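Local coordinates for putative aminotransferase class III protein (Arthrobacter aurescens, PDB 5G4J) that acts as a pyridoxal phosphate-dependent phospholyase that breaks down ethanolamine phosphate, although its family is generally associated with transamination, at residues Gly366-Ile371 and Lys412-Leu417. Residues are numbered along the deposited sequence; the frame is centred on the assembly and turned at random. Where two conformers were deposited one is given.
With EXT ({5-hydroxy-6-methyl-4-[(E)-{[2-(phosphonooxy)ethyl]imino}methyl]pyridin-3-yl}methyl dihydrogen phosphate), chain C.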
# COMPACT_ATOMS: atom_id res chain seq x y z
N GLY A 366 25.36 7.65 -12.08
CA GLY A 366 25.52 7.09 -10.79
C GLY A 366 25.48 5.59 -10.91
O GLY A 366 26.19 5.02 -11.70
N LEU A 367 24.66 4.93 -10.11
CA LEU A 367 24.53 3.50 -10.22
C LEU A 367 23.23 3.05 -10.88
O LEU A 367 22.70 2.01 -10.53
CB LEU A 367 24.76 2.82 -8.84
CG LEU A 367 26.15 2.93 -8.26
CD1 LEU A 367 26.27 2.30 -6.85
CD2 LEU A 367 27.13 2.20 -9.19
N PHE A 368 22.73 3.84 -11.80
CA PHE A 368 21.67 3.40 -12.71
C PHE A 368 22.22 3.65 -14.06
O PHE A 368 22.26 4.78 -14.55
CB PHE A 368 20.35 4.16 -12.45
CG PHE A 368 19.14 3.41 -12.87
CD1 PHE A 368 19.11 2.68 -14.05
CD2 PHE A 368 18.01 3.43 -12.09
CE1 PHE A 368 17.95 2.02 -14.46
CE2 PHE A 368 16.87 2.79 -12.51
CZ PHE A 368 16.81 2.13 -13.71
N PHE A 369 22.66 2.57 -14.71
CA PHE A 369 23.41 2.71 -15.93
C PHE A 369 22.83 1.75 -16.96
O PHE A 369 22.22 0.69 -16.62
CB PHE A 369 24.98 2.61 -15.65
CG PHE A 369 25.43 1.41 -14.82
CD1 PHE A 369 25.48 1.45 -13.45
CD2 PHE A 369 25.98 0.30 -15.43
CE1 PHE A 369 25.95 0.36 -12.75
CE2 PHE A 369 26.44 -0.81 -14.70
CZ PHE A 369 26.44 -0.78 -13.40
N GLY A 370 22.91 2.12 -18.22
CA GLY A 370 22.49 1.24 -19.28
C GLY A 370 23.13 1.54 -20.62
O GLY A 370 23.88 2.52 -20.77
N ILE A 371 22.92 0.60 -21.54
CA ILE A 371 23.31 0.75 -22.91
C ILE A 371 22.22 0.18 -23.79
O ILE A 371 21.62 -0.89 -23.50
CB ILE A 371 24.66 0.05 -23.25
CG1 ILE A 371 24.75 -1.34 -22.65
CG2 ILE A 371 25.81 0.91 -22.75
CD1 ILE A 371 25.99 -2.16 -23.06
N LYS A 412 19.60 -2.78 -18.32
CA LYS A 412 19.36 -1.99 -17.12
C LYS A 412 20.21 -2.60 -15.97
O LYS A 412 19.96 -3.75 -15.56
CB LYS A 412 17.88 -2.03 -16.73
CG LYS A 412 17.52 -1.75 -15.24
CD LYS A 412 16.13 -1.15 -15.05
CE LYS A 412 15.07 -1.92 -14.34
NZ LYS A 412 13.86 -0.99 -14.08
N MET A 413 21.16 -1.81 -15.43
CA MET A 413 22.04 -2.22 -14.34
C MET A 413 21.85 -1.22 -13.23
O MET A 413 21.88 -0.02 -13.47
CB MET A 413 23.42 -2.25 -14.88
CG MET A 413 23.33 -3.24 -16.07
SD MET A 413 24.85 -3.32 -17.02
CE MET A 413 24.67 -1.95 -18.19
N ARG A 414 21.51 -1.76 -12.06
CA ARG A 414 20.93 -0.94 -10.96
C ARG A 414 21.14 -1.70 -9.70
O ARG A 414 20.16 -2.15 -9.09
CB ARG A 414 19.47 -0.67 -11.24
CG ARG A 414 18.75 0.28 -10.28
CD ARG A 414 17.22 0.09 -10.42
NE ARG A 414 16.82 -1.27 -10.24
CZ ARG A 414 15.56 -1.70 -10.38
NH1 ARG A 414 14.55 -0.84 -10.60
NH2 ARG A 414 15.29 -3.01 -10.28
N PRO A 415 22.39 -1.83 -9.29
CA PRO A 415 22.68 -2.76 -8.15
C PRO A 415 22.36 -2.16 -6.79
O PRO A 415 22.13 -0.92 -6.68
CB PRO A 415 24.19 -3.01 -8.29
CG PRO A 415 24.67 -1.73 -8.87
CD PRO A 415 23.64 -1.32 -9.89
N PRO A 416 22.35 -2.97 -5.74
CA PRO A 416 22.39 -2.39 -4.39
C PRO A 416 23.42 -1.29 -4.26
O PRO A 416 24.50 -1.36 -4.91
CB PRO A 416 22.65 -3.59 -3.48
CG PRO A 416 22.21 -4.77 -4.30
CD PRO A 416 22.30 -4.44 -5.73
N LEU A 417 23.13 -0.25 -3.48
CA LEU A 417 24.04 0.87 -3.43
C LEU A 417 25.40 0.61 -2.65
O LEU A 417 26.20 1.51 -2.49
CB LEU A 417 23.37 2.14 -2.88
CG LEU A 417 23.69 3.39 -3.72
CD1 LEU A 417 23.01 3.36 -5.12
CD2 LEU A 417 23.40 4.67 -2.98
CAA EXT C . 7.29 1.55 -9.64
CAB EXT C . 7.40 0.14 -9.62
PAC EXT C . 5.25 -0.20 -6.01
OAD EXT C . 5.30 -1.37 -6.97
OAE EXT C . 5.88 -0.26 -4.73
OAF EXT C . 3.80 0.04 -5.69
OAG EXT C . 5.83 0.99 -6.75
CAH EXT C . 5.34 1.58 -7.99
CAI EXT C . 6.29 2.24 -8.85
NAJ EXT C . 7.00 4.41 -9.78
CAK EXT C . 6.19 3.65 -9.00
CAL EXT C . 7.95 3.77 -10.53
CAM EXT C . 8.77 4.58 -11.39
CAN EXT C . 8.08 2.37 -10.49
OAO EXT C . 9.04 1.77 -11.29
OAP EXT C . 12.22 -1.37 -11.76
PAQ EXT C . 11.72 -2.79 -11.28
OAR EXT C . 11.61 -3.74 -12.53
OAS EXT C . 12.58 -3.48 -10.22
OAT EXT C . 10.14 -2.53 -10.75
CAU EXT C . 9.01 -2.56 -11.60
CAV EXT C . 7.88 -2.02 -10.71
NAW EXT C . 8.06 -0.54 -10.54
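The carbonyl oxygen M413 O is gripped twice by the neighbouring strand: F369 N donates to it at 3.0 Å in a nearly straight bond (172°), and the CA-H of F368 adds a weaker contact, F368 CA to M413 O 3.5 Å. The return bond, M413 N to F369 O, is also 3.0 Å long and completes an antiparallel hydrogen-bonded pair, an example of how a strand pair can present side chains to a ligand. K412, on the strand, and R414, in the loop residues just past M413, converge on the phosphate of the phosphoethanolamine aldimine. OAP of the ligand accepts bonds from K412 NZ (2.9 Å) and R414 NH1 (2.7 Å), while R414 NH2 reaches OAS at 2.8 Å, so the guanidinium holds two phosphate oxygens. F368 braces both stems: with its CG anti to the backbone N (chi1 -155°), the ring lies alongside R414, whose CG sits over one face in a CH-pi contact, and K412 CD meets it obliquely. Replacing F368 by an alanine takes away the face beneath R414 CG and is likely to leave both phosphate-binding side chains freer to turn. M413 CB over a face of the F369 ring, with the sulfur oblique to it, remains doubtful because F369 has two conformers. Beyond the strands, L367 CD1 meets L417 CD1 at 3.8 Å, and R259 bonds to both L367 O and P415 O. L367 leans on helix 334-355, M413 touches I401 of strand 399-404, and strand 359-365 borders 368-373 on its other side, so the pair lies within the mixed sheet.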